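Thioredoxin reductase (Streptomyces clavuligerus, PDB 4NTD) is HlmI, an FAD-dependent oxidoreductase of the thioredoxin reductase family that forms disulfide bonds in natural products such as, probably, holomycin. Local coordinates at residues V109-E114 with S288-W293; L175-L178 with G183-R186; H187-R192 with R212-A217; P261-L266 with G277-D282. All coordinates share one frame; numbering follows the deposited sequence.

Contact 1 (V109-E114 with S288-W293); sequences VEREGE and SVPGVW
Arg111 reaches across to Val289 and Pro290 with the far half of its side chain. CG1 of Val289 lies over one face of the guanidinium, 3.3 Å from Arg111 NE and 3.6 Å from Arg111 CD, so the methyl meets the inner end of the group. Farther out over the same face, Pro290 CD stands 4.1 Å from Arg111 NH2, offset toward the rim of the planar group. The bond between the segments is made through water: one molecule accepts from Arg111 NH2 at 2.7 Å and donates to Pro290 O at 2.8 Å. NH2 has a second partner, the carboxylate of Asp115, in a salt bridge just past strand 106-112. With an alanine here, the water would probably lose its donor, Asp115 its positive mate, and Val289 and Pro290 the flat group beneath them.

This is where the three-stranded antiparallel sheet, of which 106-112 is an edge strand, meets the turn leading into 292-294, an outermost strand of the parallel sheet in the Rossmann-type FAD-binding fold. The Arg111 chain leaves its strand extended, with CG opposite the backbone N (chi1 -174°), and bends only at chi3 (66°), which brings a face of the guanidinium against the valine methyl. On the other side, Val289 to Val292 form a type II beta turn closed by Val292 N to Val289 O at 3.2 Å, with Gly291 at positive phi. Thr287 OG1 bonds to both Val289 N and Val292 O, steadying this turn, while Phe120 of strand 119-124 touches both Arg111 and Val292.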
loop_
_atom_site.group_PDB
_atom_site.type_symbol
_atom_site.label_atom_id
_atom_site.label_comp_id
_atom_site.label_asym_id
_atom_site.label_seq_id
_atom_site.Cartn_x
_atom_site.Cartn_y
_atom_site.Cartn_z
ATOM N N VAL A 109 0.663 -4.573 -26.138
ATOM C CA VAL A 109 -0.299 -3.506 -25.866
ATOM C C VAL A 109 0.047 -2.327 -26.777
ATOM O O VAL A 109 1.177 -1.841 -26.762
ATOM C CB VAL A 109 -0.259 -3.048 -24.392
ATOM C CG1 VAL A 109 -1.322 -1.987 -24.129
ATOM C CG2 VAL A 109 -0.455 -4.232 -23.454
ATOM N N GLU A 110 -0.927 -1.884 -27.574
ATOM C CA GLU A 110 -0.728 -0.786 -28.524
ATOM C C GLU A 110 -1.674 0.368 -28.214
ATOM O O GLU A 110 -2.867 0.158 -28.000
ATOM C CB GLU A 110 -0.962 -1.274 -29.956
ATOM C CG GLU A 110 -0.714 -0.219 -31.027
ATOM C CD GLU A 110 -0.763 -0.780 -32.438
ATOM O OE1 GLU A 110 -0.280 -0.094 -33.364
ATOM O OE2 GLU A 110 -1.281 -1.903 -32.628
ATOM N N ARG A 111 -1.137 1.586 -28.215
ATOM C CA ARG A 111 -1.914 2.781 -27.894
ATOM C C ARG A 111 -2.578 3.377 -29.135
ATOM O O ARG A 111 -1.970 3.421 -30.208
ATOM C CB ARG A 111 -1.014 3.829 -27.239
ATOM C CG ARG A 111 -1.759 5.057 -26.740
ATOM C CD ARG A 111 -1.053 5.696 -25.562
ATOM N NE ARG A 111 0.256 6.258 -25.904
ATOM C CZ ARG A 111 0.514 7.550 -26.126
ATOM N NH1 ARG A 111 1.754 7.923 -26.422
ATOM N NH2 ARG A 111 -0.442 8.475 -26.057
ATOM N N GLU A 112 -3.826 3.823 -28.967
ATOM C CA GLU A 112 -4.586 4.480 -30.031
ATOM C C GLU A 112 -5.173 5.793 -29.501
ATOM O O GLU A 112 -5.144 6.055 -28.298
ATOM C CB GLU A 112 -5.721 3.572 -30.539
ATOM C CG GLU A 112 -5.479 2.068 -30.424
ATOM C CD GLU A 112 -4.620 1.507 -31.546
ATOM O OE1 GLU A 112 -4.294 2.261 -32.487
ATOM O OE2 GLU A 112 -4.280 0.306 -31.486
ATOM N N GLY A 113 -5.707 6.613 -30.405
ATOM C CA GLY A 113 -6.385 7.861 -30.030
ATOM C C GLY A 113 -5.488 8.968 -29.498
ATOM O O GLY A 113 -4.269 8.809 -29.406
ATOM N N GLU A 114 -6.106 10.095 -29.143
ATOM C CA GLU A 114 -5.381 11.265 -28.635
ATOM C C GLU A 114 -4.907 11.074 -27.192
ATOM O O GLU A 114 -5.359 10.161 -26.496
ATOM C CB GLU A 114 -6.259 12.521 -28.724
ATOM C CG GLU A 114 -6.472 13.042 -30.137
ATOM C CD GLU A 114 -6.973 14.477 -30.170
ATOM O OE1 GLU A 114 -7.729 14.874 -29.257
ATOM O OE2 GLU A 114 -6.614 15.210 -31.116
ATOM N N SER A 288 4.540 7.621 -17.617
ATOM C CA SER A 288 4.654 8.770 -18.523
ATOM C C SER A 288 3.722 8.686 -19.738
ATOM O O SER A 288 3.566 9.669 -20.465
ATOM C CB SER A 288 6.100 8.931 -19.000
ATOM O OG SER A 288 6.484 7.862 -19.848
ATOM N N VAL A 289 3.126 7.517 -19.969
ATOM C CA VAL A 289 2.176 7.332 -21.065
ATOM C C VAL A 289 0.758 7.513 -20.526
ATOM O O VAL A 289 0.353 6.794 -19.609
ATOM C CB VAL A 289 2.322 5.937 -21.707
ATOM C CG1 VAL A 289 1.249 5.709 -22.765
ATOM C CG2 VAL A 289 3.709 5.783 -22.317
ATOM N N PRO A 290 -0.002 8.475 -21.086
ATOM C CA PRO A 290 -1.361 8.682 -20.586
ATOM C C PRO A 290 -2.220 7.418 -20.654
ATOM O O PRO A 290 -2.199 6.704 -21.657
ATOM C CB PRO A 290 -1.918 9.779 -21.502
ATOM C CG PRO A 290 -0.719 10.493 -22.018
ATOM C CD PRO A 290 0.361 9.458 -22.124
ATOM N N GLY A 291 -2.939 7.141 -19.570
ATOM C CA GLY A 291 -3.846 6.002 -19.501
ATOM C C GLY A 291 -3.226 4.688 -19.057
ATOM O O GLY A 291 -3.925 3.676 -18.984
ATOM N N VAL A 292 -1.929 4.699 -18.750
ATOM C CA VAL A 292 -1.198 3.481 -18.390
ATOM C C VAL A 292 -0.651 3.574 -16.964
ATOM O O VAL A 292 0.219 4.398 -16.674
ATOM C CB VAL A 292 -0.037 3.213 -19.372
ATOM C CG1 VAL A 292 0.734 1.957 -18.974
ATOM C CG2 VAL A 292 -0.565 3.088 -20.794
ATOM N N TRP A 293 -1.178 2.722 -16.084
ATOM C CA TRP A 293 -0.715 2.613 -14.702
ATOM C C TRP A 293 0.138 1.356 -14.534
ATOM O O TRP A 293 -0.024 0.386 -15.277
ATOM C CB TRP A 293 -1.907 2.559 -13.734
ATOM C CG TRP A 293 -2.363 3.903 -13.227
ATOM C CD1 TRP A 293 -2.083 4.451 -12.010
ATOM C CD2 TRP A 293 -3.180 4.859 -13.916
ATOM N NE1 TRP A 293 -2.669 5.687 -11.897
ATOM C CE2 TRP A 293 -3.349 5.964 -13.052
ATOM C CE3 TRP A 293 -3.788 4.890 -15.178
ATOM C CZ2 TRP A 293 -4.097 7.087 -13.409
ATOM C CZ3 TRP A 293 -4.531 6.010 -15.533
ATOM C CH2 TRP A 293 -4.677 7.091 -14.651
HETATM O O HOH W 1 -2.295 8.072 -24.150
#

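Contact 2 (L175-L178 with G183-R186); sequences LGVL and GAVR
In the part of the fold that corresponds to the NADPH-binding domain of thioredoxin reductases, strand 175-178 of the parallel sheet leads into helix 184-191, the first step of a beta-alpha-beta unit completed by strand 198-201. The end of the strand meets the first helical turn through Val177 and Ala184, their CA atoms 6.8 Å apart. Val177 CG1 comes up to the helix backbone, 3.7 Å from Ala184 O, and faces the methyl more loosely, with 4.2 Å between Val177 CG1 and Ala184 CB. That methyl sits against the strand backbone, 3.6 Å between Ala184 CB and Leu178 O. Each residue sets a methyl group against a carbonyl oxygen of the other segment. In Val177, CG1 is swung opposite the backbone N (chi1 -179°), and the other branch, CG2, serves the later turns of the same helix. Leu178 sends its side chain away from the helix, to Val253 of strand 252-254 and Phe201 of strand 198-201. Farther along, Arg186 forms a salt bridge with Asp325 of the second subunit. No hydrogen bond joins the segments; the join is buried van der Waals packing, and the small alanine lets the helix start lie close to the strand.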
loop_
_atom_site.group_PDB
_atom_site.type_symbol
_atom_site.label_atom_id
_atom_site.label_comp_id
_atom_site.label_asym_id
_atom_site.label_seq_id
_atom_site.Cartn_x
_atom_site.Cartn_y
_atom_site.Cartn_z
ATOM N N LEU A 175 22.334 -19.682 9.538
ATOM C CA LEU A 175 21.992 -19.139 8.226
ATOM C C LEU A 175 23.241 -18.927 7.380
ATOM O O LEU A 175 24.293 -18.554 7.898
ATOM C CB LEU A 175 21.261 -17.802 8.371
ATOM C CG LEU A 175 20.126 -17.729 9.393
ATOM C CD1 LEU A 175 19.479 -16.353 9.354
ATOM C CD2 LEU A 175 19.091 -18.819 9.156
ATOM N N GLY A 176 23.114 -19.164 6.078
ATOM C CA GLY A 176 24.191 -18.888 5.132
ATOM C C GLY A 176 23.755 -17.881 4.085
ATOM O O GLY A 176 22.562 -17.742 3.807
ATOM N N VAL A 177 24.725 -17.167 3.520
ATOM C CA VAL A 177 24.490 -16.263 2.394
ATOM C C VAL A 177 25.511 -16.573 1.303
ATOM O O VAL A 177 26.709 -16.612 1.575
ATOM C CB VAL A 177 24.632 -14.784 2.805
ATOM C CG1 VAL A 177 24.358 -13.865 1.620
ATOM C CG2 VAL A 177 23.696 -14.462 3.962
ATOM N N LEU A 178 25.041 -16.796 0.076
ATOM C CA LEU A 178 25.946 -17.063 -1.046
ATOM C C LEU A 178 26.398 -15.757 -1.687
ATOM O O LEU A 178 25.584 -14.869 -1.938
ATOM C CB LEU A 178 25.271 -17.943 -2.102
ATOM C CG LEU A 178 24.643 -19.256 -1.630
ATOM C CD1 LEU A 178 24.129 -20.042 -2.826
ATOM C CD2 LEU A 178 25.631 -20.094 -0.831
ATOM N N GLY A 183 24.947 -7.472 -3.781
ATOM C CA GLY A 183 24.186 -7.188 -2.566
ATOM C C GLY A 183 24.383 -8.175 -1.425
ATOM O O GLY A 183 23.802 -8.002 -0.355
ATOM N N ALA A 184 25.208 -9.201 -1.635
ATOM C CA ALA A 184 25.361 -10.286 -0.658
ATOM C C ALA A 184 25.905 -9.837 0.704
ATOM O O ALA A 184 25.460 -10.336 1.739
ATOM C CB ALA A 184 26.237 -11.392 -1.229
ATOM N N VAL A 185 26.862 -8.909 0.708
ATOM C CA VAL A 185 27.437 -8.421 1.966
ATOM C C VAL A 185 26.368 -7.730 2.812
ATOM O O VAL A 185 26.186 -8.068 3.982
ATOM C CB VAL A 185 28.634 -7.467 1.736
ATOM C CG1 VAL A 185 29.070 -6.812 3.042
ATOM C CG2 VAL A 185 29.805 -8.225 1.128
ATOM N N ARG A 186 25.658 -6.773 2.218
ATOM C CA ARG A 186 24.580 -6.076 2.922
ATOM C C ARG A 186 23.488 -7.048 3.374
ATOM O O ARG A 186 22.896 -6.873 4.441
ATOM C CB ARG A 186 23.984 -4.956 2.060
ATOM C CG ARG A 186 24.883 -3.733 1.930
ATOM C CD ARG A 186 24.209 -2.580 1.194
ATOM N NE ARG A 186 23.882 -1.457 2.078
ATOM C CZ ARG A 186 22.744 -1.306 2.758
ATOM N NH1 ARG A 186 21.767 -2.207 2.691
ATOM N NH2 ARG A 186 22.582 -0.232 3.523
#

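Contact 3 (H187-R192 with R212-A217); sequences HALLLR and RRALSA. With GSH (glutathione), chain B.
Leu189 is the main bump, its forked end pushed against the turn of helix 209-217 that carries Ala214 and Leu215. The two branches share the work: Leu189 CD1 meets the Ala214 methyl, 3.9 Å from its CB, while Leu189 CD2 rests on the backbone beside it, 3.7 Å from Ala214 O. The small Ala214 leaves a shallow seat that the leucine fills. In answer, Leu215 CD2 reaches over to lie 4.1 Å from Leu189 CD2 and 4.3 Å from Ala188 CB, over the low spot left by that alanine. Each helix therefore offers one leucine and one alanine, large against small. The segment axes run nearly parallel, at 19°, and approach to 10.3 Å. Val328 of the second subunit packs on both Leu189 and Ala214, extending the same apolar patch across the dimer interface.

Elsewhere on helix 184-191, His187 and Leu190 look toward glutathione: glutathione N2 lies at the edge of the His187 ring, in plane, 3.7 Å from His187 CE1, and Leu190 CD2 stands 3.7 Å from glutathione CG1. His187 NE2 is held by the carbonyl of His161, which fixes the ring beside the ligand. No hydrogen bond crosses between the segments; the side chains that meet are all apolar, one also resting on a carbonyl, so fit of shape sets how the helices lie.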
loop_
_atom_site.group_PDB
_atom_site.type_symbol
_atom_site.label_atom_id
_atom_site.label_comp_id
_atom_site.label_asym_id
_atom_site.label_seq_id
_atom_site.Cartn_x
_atom_site.Cartn_y
_atom_site.Cartn_z
ATOM N N HIS A 187 23.238 -8.084 2.574
ATOM C CA HIS A 187 22.227 -9.087 2.918
ATOM C C HIS A 187 22.612 -9.885 4.166
ATOM O O HIS A 187 21.763 -10.157 5.016
ATOM C CB HIS A 187 21.970 -10.032 1.736
ATOM C CG HIS A 187 20.547 -10.477 1.623
ATOM N ND1 HIS A 187 19.503 -9.589 1.486
ATOM C CD2 HIS A 187 19.994 -11.713 1.609
ATOM C CE1 HIS A 187 18.367 -10.257 1.402
ATOM N NE2 HIS A 187 18.638 -11.548 1.473
ATOM N N ALA A 188 23.887 -10.253 4.279
ATOM C CA ALA A 188 24.380 -10.950 5.470
ATOM C C ALA A 188 24.261 -10.076 6.721
ATOM O O ALA A 188 23.869 -10.556 7.787
ATOM C CB ALA A 188 25.823 -11.395 5.269
ATOM N N LEU A 189 24.592 -8.795 6.581
ATOM C CA LEU A 189 24.479 -7.846 7.688
ATOM C C LEU A 189 23.018 -7.670 8.115
ATOM O O LEU A 189 22.723 -7.576 9.305
ATOM C CB LEU A 189 25.094 -6.496 7.305
ATOM C CG LEU A 189 26.598 -6.510 7.005
ATOM C CD1 LEU A 189 27.031 -5.191 6.385
ATOM C CD2 LEU A 189 27.404 -6.814 8.259
ATOM N N LEU A 190 22.114 -7.642 7.139
ATOM C CA LEU A 190 20.676 -7.581 7.405
ATOM C C LEU A 190 20.185 -8.824 8.156
ATOM O O LEU A 190 19.440 -8.715 9.131
ATOM C CB LEU A 190 19.906 -7.406 6.088
ATOM C CG LEU A 190 18.374 -7.433 6.105
ATOM C CD1 LEU A 190 17.805 -6.374 7.037
ATOM C CD2 LEU A 190 17.851 -7.239 4.690
ATOM N N LEU A 191 20.621 -10.002 7.710
ATOM C CA LEU A 191 20.195 -11.266 8.322
ATOM C C LEU A 191 20.677 -11.451 9.765
ATOM O O LEU A 191 20.076 -12.215 10.524
ATOM C CB LEU A 191 20.627 -12.455 7.458
ATOM C CG LEU A 191 19.774 -12.648 6.203
ATOM C CD1 LEU A 191 20.499 -13.503 5.174
ATOM C CD2 LEU A 191 18.431 -13.274 6.554
ATOM N N ARG A 192 21.741 -10.744 10.151
ATOM C CA ARG A 192 22.216 -10.771 11.542
ATOM C C ARG A 192 21.188 -10.232 12.538
ATOM O O ARG A 192 21.301 -10.478 13.739
ATOM C CB ARG A 192 23.541 -10.010 11.700
ATOM C CG ARG A 192 24.773 -10.870 11.476
ATOM C CD ARG A 192 25.019 -11.841 12.625
ATOM N NE ARG A 192 25.635 -11.213 13.800
ATOM C CZ ARG A 192 25.016 -10.902 14.943
ATOM N NH1 ARG A 192 23.716 -11.131 15.124
ATOM N NH2 ARG A 192 25.714 -10.344 15.927
ATOM N N ARG A 212 34.718 -5.825 4.686
ATOM C CA ARG A 212 35.409 -6.668 5.657
ATOM C C ARG A 212 35.290 -6.133 7.088
ATOM O O ARG A 212 35.044 -6.903 8.016
ATOM C CB ARG A 212 36.877 -6.856 5.257
ATOM C CG ARG A 212 37.064 -7.846 4.117
ATOM C CD ARG A 212 38.531 -8.053 3.777
ATOM N NE ARG A 212 39.071 -6.922 3.029
ATOM C CZ ARG A 212 39.035 -6.788 1.702
ATOM N NH1 ARG A 212 38.485 -7.721 0.927
ATOM N NH2 ARG A 212 39.562 -5.704 1.142
ATOM N N ARG A 213 35.445 -4.821 7.266
ATOM C CA ARG A 213 35.281 -4.206 8.591
ATOM C C ARG A 213 33.865 -4.405 9.145
ATOM O O ARG A 213 33.690 -4.711 10.325
ATOM C CB ARG A 213 35.624 -2.709 8.558
ATOM C CG ARG A 213 37.113 -2.409 8.641
ATOM C CD ARG A 213 37.376 -0.922 8.836
ATOM N NE ARG A 213 37.144 -0.155 7.613
ATOM C CZ ARG A 213 38.035 0.024 6.637
ATOM N NH1 ARG A 213 39.253 -0.508 6.709
ATOM N NH2 ARG A 213 37.704 0.744 5.570
ATOM N N ALA A 214 32.861 -4.245 8.286
ATOM C CA ALA A 214 31.461 -4.390 8.693
ATOM C C ALA A 214 31.129 -5.830 9.081
ATOM O O ALA A 214 30.500 -6.074 10.111
ATOM C CB ALA A 214 30.536 -3.917 7.583
ATOM N N LEU A 215 31.559 -6.777 8.251
ATOM C CA LEU A 215 31.329 -8.198 8.514
ATOM C C LEU A 215 32.023 -8.652 9.805
ATOM O O LEU A 215 31.441 -9.394 10.595
ATOM C CB LEU A 215 31.782 -9.045 7.319
ATOM C CG LEU A 215 30.949 -8.882 6.042
ATOM C CD1 LEU A 215 31.713 -9.376 4.822
ATOM C CD2 LEU A 215 29.611 -9.598 6.165
ATOM N N SER A 216 33.255 -8.193 10.021
ATOM C CA SER A 216 33.973 -8.475 11.270
ATOM C C SER A 216 33.252 -7.887 12.484
ATOM O O SER A 216 33.086 -8.562 13.502
ATOM C CB SER A 216 35.406 -7.933 11.212
ATOM O OG SER A 216 36.190 -8.668 10.292
ATOM N N ALA A 217 32.815 -6.635 12.363
ATOM C CA ALA A 217 32.159 -5.929 13.466
ATOM C C ALA A 217 30.823 -6.560 13.867
ATOM O O ALA A 217 30.459 -6.539 15.043
ATOM C CB ALA A 217 31.963 -4.463 13.110
HETATM N N1 GSH B . 15.622 -4.171 -1.233
HETATM C CA1 GSH B . 16.623 -4.219 -0.166
HETATM C C1 GSH B . 17.648 -3.099 -0.435
HETATM O O11 GSH B . 18.560 -3.364 -1.257
HETATM O O12 GSH B . 17.507 -2.013 0.181
HETATM C CB1 GSH B . 17.401 -5.512 -0.181
HETATM C CG1 GSH B . 17.283 -6.280 1.135
HETATM C CD1 GSH B . 15.854 -6.798 1.277
HETATM O OE1 GSH B . 15.043 -6.249 2.020
HETATM N N2 GSH B . 15.638 -7.941 0.622
HETATM C CA2 GSH B . 14.335 -8.613 0.593
HETATM C C2 GSH B . 13.542 -7.978 -0.470
HETATM O O2 GSH B . 14.007 -7.227 -1.328
HETATM C CB2 GSH B . 13.389 -8.198 1.722
HETATM S SG2 GSH B . 12.531 -9.452 2.755
HETATM N N3 GSH B . 12.268 -8.227 -0.230
HETATM C CA3 GSH B . 11.266 -7.571 -0.955
HETATM C C3 GSH B . 10.335 -8.460 -1.822
HETATM O O31 GSH B . 10.336 -9.816 -1.655
HETATM O O32 GSH B . 9.509 -7.910 -2.661
#

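Contact 4 (P261-L266 with G277-D282); sequences PRDGLL and GWIATD
The Trp278 indole has Pro261 over one face: Pro261 CG stands 3.9 Å from the centroid of the six-membered ring, 23° off its normal, a CH-pi contact displaced toward the rim. The proline ring crosses the indole at a slant, so its neighbouring carbons also meet ring atoms, Pro261 CB at 3.5 Å from Trp278 CZ3 and Pro261 CD at 3.8 Å from Trp278 CH2. Pro301, a residue of the glutathione pocket, also touches the indole. Were Trp278 replaced by an alanine, Pro261 would probably lose its aromatic cover and a gap would open beside Pro301.

Next along the chain, Ile279 turns inward. Its CG1 lies 4.0 Å from Leu266 CB, at the start of helix 264-269, and 3.8 Å from Asp263 OD2. CG1 gets there by standing opposite the carbonyl carbon (chi1 -66°), which leaves CG2 opposite the backbone N. A water donates to Asp263 OD2 at 2.9 Å and accepts from Ile279 N at 2.8 Å, joining the segments through one bridge. Asp263 OD2 also has a salt bridge to Arg273, which in turn donates to Gly277 O, so the arginine ties the acid to the backbone just before Trp278. Asp263 occupies the N-cap position of the helix, though its side chain makes no capping bond.

The proline ends strand 258-261, and the neighbouring Arg262 touches FAD; this is the crossing from the linking strands back into the FAD-binding domain characteristic of thioredoxin reductases, with the side chain of Trp278 about 9 Å from both bound FAD and bound glutathione.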
loop_
_atom_site.group_PDB
_atom_site.type_symbol
_atom_site.label_atom_id
_atom_site.label_comp_id
_atom_site.label_asym_id
_atom_site.label_seq_id
_atom_site.Cartn_x
_atom_site.Cartn_y
_atom_site.Cartn_z
ATOM N N PRO A 261 12.226 -6.840 -13.515
ATOM C CA PRO A 261 10.794 -6.564 -13.647
ATOM C C PRO A 261 10.257 -6.981 -15.010
ATOM O O PRO A 261 10.960 -6.856 -16.016
ATOM C CB PRO A 261 10.705 -5.042 -13.486
ATOM C CG PRO A 261 12.060 -4.531 -13.828
ATOM C CD PRO A 261 13.024 -5.603 -13.422
ATOM N N ARG A 262 9.025 -7.480 -15.039
ATOM C CA ARG A 262 8.377 -7.839 -16.297
ATOM C C ARG A 262 7.749 -6.593 -16.917
ATOM O O ARG A 262 6.526 -6.482 -17.006
ATOM C CB ARG A 262 7.325 -8.924 -16.069
ATOM C CG ARG A 262 7.881 -10.237 -15.541
ATOM C CD ARG A 262 6.929 -11.378 -15.857
ATOM N NE ARG A 262 7.311 -12.640 -15.230
ATOM C CZ ARG A 262 7.055 -12.972 -13.965
ATOM N NH1 ARG A 262 6.393 -12.151 -13.156
ATOM N NH2 ARG A 262 7.452 -14.151 -13.503
ATOM N N ASP A 263 8.600 -5.664 -17.351
ATOM C CA ASP A 263 8.153 -4.348 -17.824
ATOM C C ASP A 263 8.269 -4.158 -19.344
ATOM O O ASP A 263 8.215 -3.031 -19.835
ATOM C CB ASP A 263 8.905 -3.229 -17.076
ATOM C CG ASP A 263 10.416 -3.290 -17.264
ATOM O OD1 ASP A 263 10.902 -4.095 -18.088
ATOM O OD2 ASP A 263 11.123 -2.525 -16.576
ATOM N N GLY A 264 8.408 -5.257 -20.084
ATOM C CA GLY A 264 8.536 -5.195 -21.540
ATOM C C GLY A 264 7.383 -4.484 -22.233
ATOM O O GLY A 264 7.596 -3.739 -23.190
ATOM N N LEU A 265 6.163 -4.708 -21.749
ATOM C CA LEU A 265 4.982 -4.060 -22.326
ATOM C C LEU A 265 4.999 -2.552 -22.088
ATOM O O LEU A 265 4.532 -1.781 -22.927
ATOM C CB LEU A 265 3.692 -4.666 -21.759
ATOM C CG LEU A 265 3.451 -6.146 -22.072
ATOM C CD1 LEU A 265 2.319 -6.699 -21.218
ATOM C CD2 LEU A 265 3.160 -6.356 -23.552
ATOM N N LEU A 266 5.537 -2.140 -20.943
ATOM C CA LEU A 266 5.653 -0.721 -20.606
ATOM C C LEU A 266 6.720 -0.040 -21.465
ATOM O O LEU A 266 6.503 1.060 -21.976
ATOM C CB LEU A 266 5.967 -0.549 -19.116
ATOM C CG LEU A 266 4.883 -1.075 -18.166
ATOM C CD1 LEU A 266 5.411 -1.201 -16.745
ATOM C CD2 LEU A 266 3.649 -0.183 -18.205
ATOM N N GLY A 277 16.719 2.785 -13.456
ATOM C CA GLY A 277 16.486 1.747 -14.463
ATOM C C GLY A 277 15.093 1.138 -14.446
ATOM O O GLY A 277 14.766 0.316 -15.303
ATOM N N TRP A 278 14.267 1.536 -13.479
ATOM C CA TRP A 278 12.897 1.032 -13.366
ATOM C C TRP A 278 11.921 2.020 -14.001
ATOM O O TRP A 278 12.209 3.214 -14.085
ATOM C CB TRP A 278 12.540 0.787 -11.895
ATOM C CG TRP A 278 13.353 -0.315 -11.272
ATOM C CD1 TRP A 278 14.684 -0.283 -10.979
ATOM C CD2 TRP A 278 12.888 -1.611 -10.876
ATOM N NE1 TRP A 278 15.079 -1.477 -10.426
ATOM C CE2 TRP A 278 13.995 -2.310 -10.351
ATOM C CE3 TRP A 278 11.643 -2.250 -10.912
ATOM C CZ2 TRP A 278 13.896 -3.615 -9.866
ATOM C CZ3 TRP A 278 11.547 -3.548 -10.428
ATOM C CH2 TRP A 278 12.666 -4.216 -9.916
ATOM N N ILE A 279 10.773 1.521 -14.458
ATOM C CA ILE A 279 9.762 2.378 -15.082
ATOM C C ILE A 279 9.288 3.412 -14.062
ATOM O O ILE A 279 8.931 3.066 -12.936
ATOM C CB ILE A 279 8.552 1.567 -15.612
ATOM C CG1 ILE A 279 8.969 0.641 -16.767
ATOM C CG2 ILE A 279 7.422 2.493 -16.058
ATOM C CD1 ILE A 279 9.448 1.349 -18.018
ATOM N N ALA A 280 9.298 4.680 -14.466
ATOM C CA ALA A 280 8.953 5.780 -13.574
ATOM C C ALA A 280 7.441 5.903 -13.417
ATOM O O ALA A 280 6.694 5.761 -14.385
ATOM C CB ALA A 280 9.535 7.085 -14.098
ATOM N N THR A 281 6.998 6.160 -12.190
ATOM C CA THR A 281 5.586 6.410 -11.916
ATOM C C THR A 281 5.430 7.563 -10.942
ATOM O O THR A 281 6.360 7.890 -10.204
ATOM C CB THR A 281 4.890 5.184 -11.290
ATOM O OG1 THR A 281 5.509 4.861 -10.038
ATOM C CG2 THR A 281 4.961 3.980 -12.214
ATOM N N ASP A 282 4.247 8.172 -10.936
ATOM C CA ASP A 282 3.877 9.059 -9.838
ATOM C C ASP A 282 3.422 8.185 -8.667
ATOM O O ASP A 282 3.490 6.954 -8.746
ATOM C CB ASP A 282 2.844 10.122 -10.268
ATOM C CG ASP A 282 1.432 9.577 -10.452
ATOM O OD1 ASP A 282 1.143 8.412 -10.108
ATOM O OD2 ASP A 282 0.590 10.356 -10.947
HETATM O O HOH W 2 10.377 -1.249 -14.130
#

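Overall arrangement
From the N terminus, strand 106-112 comes first, and its partner in contact 1 lies 174 residues on, so that contact closes a long loop holding the other three. Within it contacts 2, 3 and 4 follow in series, with none crossing. Contact 2 closes a short turn from strand to helix; contact 3 then joins that same helix, 184-191, to helix 209-217, both lying by the sheet around strand 175-178. After the chain returns through strand 258-261 to the FAD-binding part, contact 4 binds helix 264-269 to the loop before strand 292-294, where contact 1 closes. Leu266 packs on Val292, linking contacts 4 and 1, whereas contacts 1 and 2 have centres 41 Å apart.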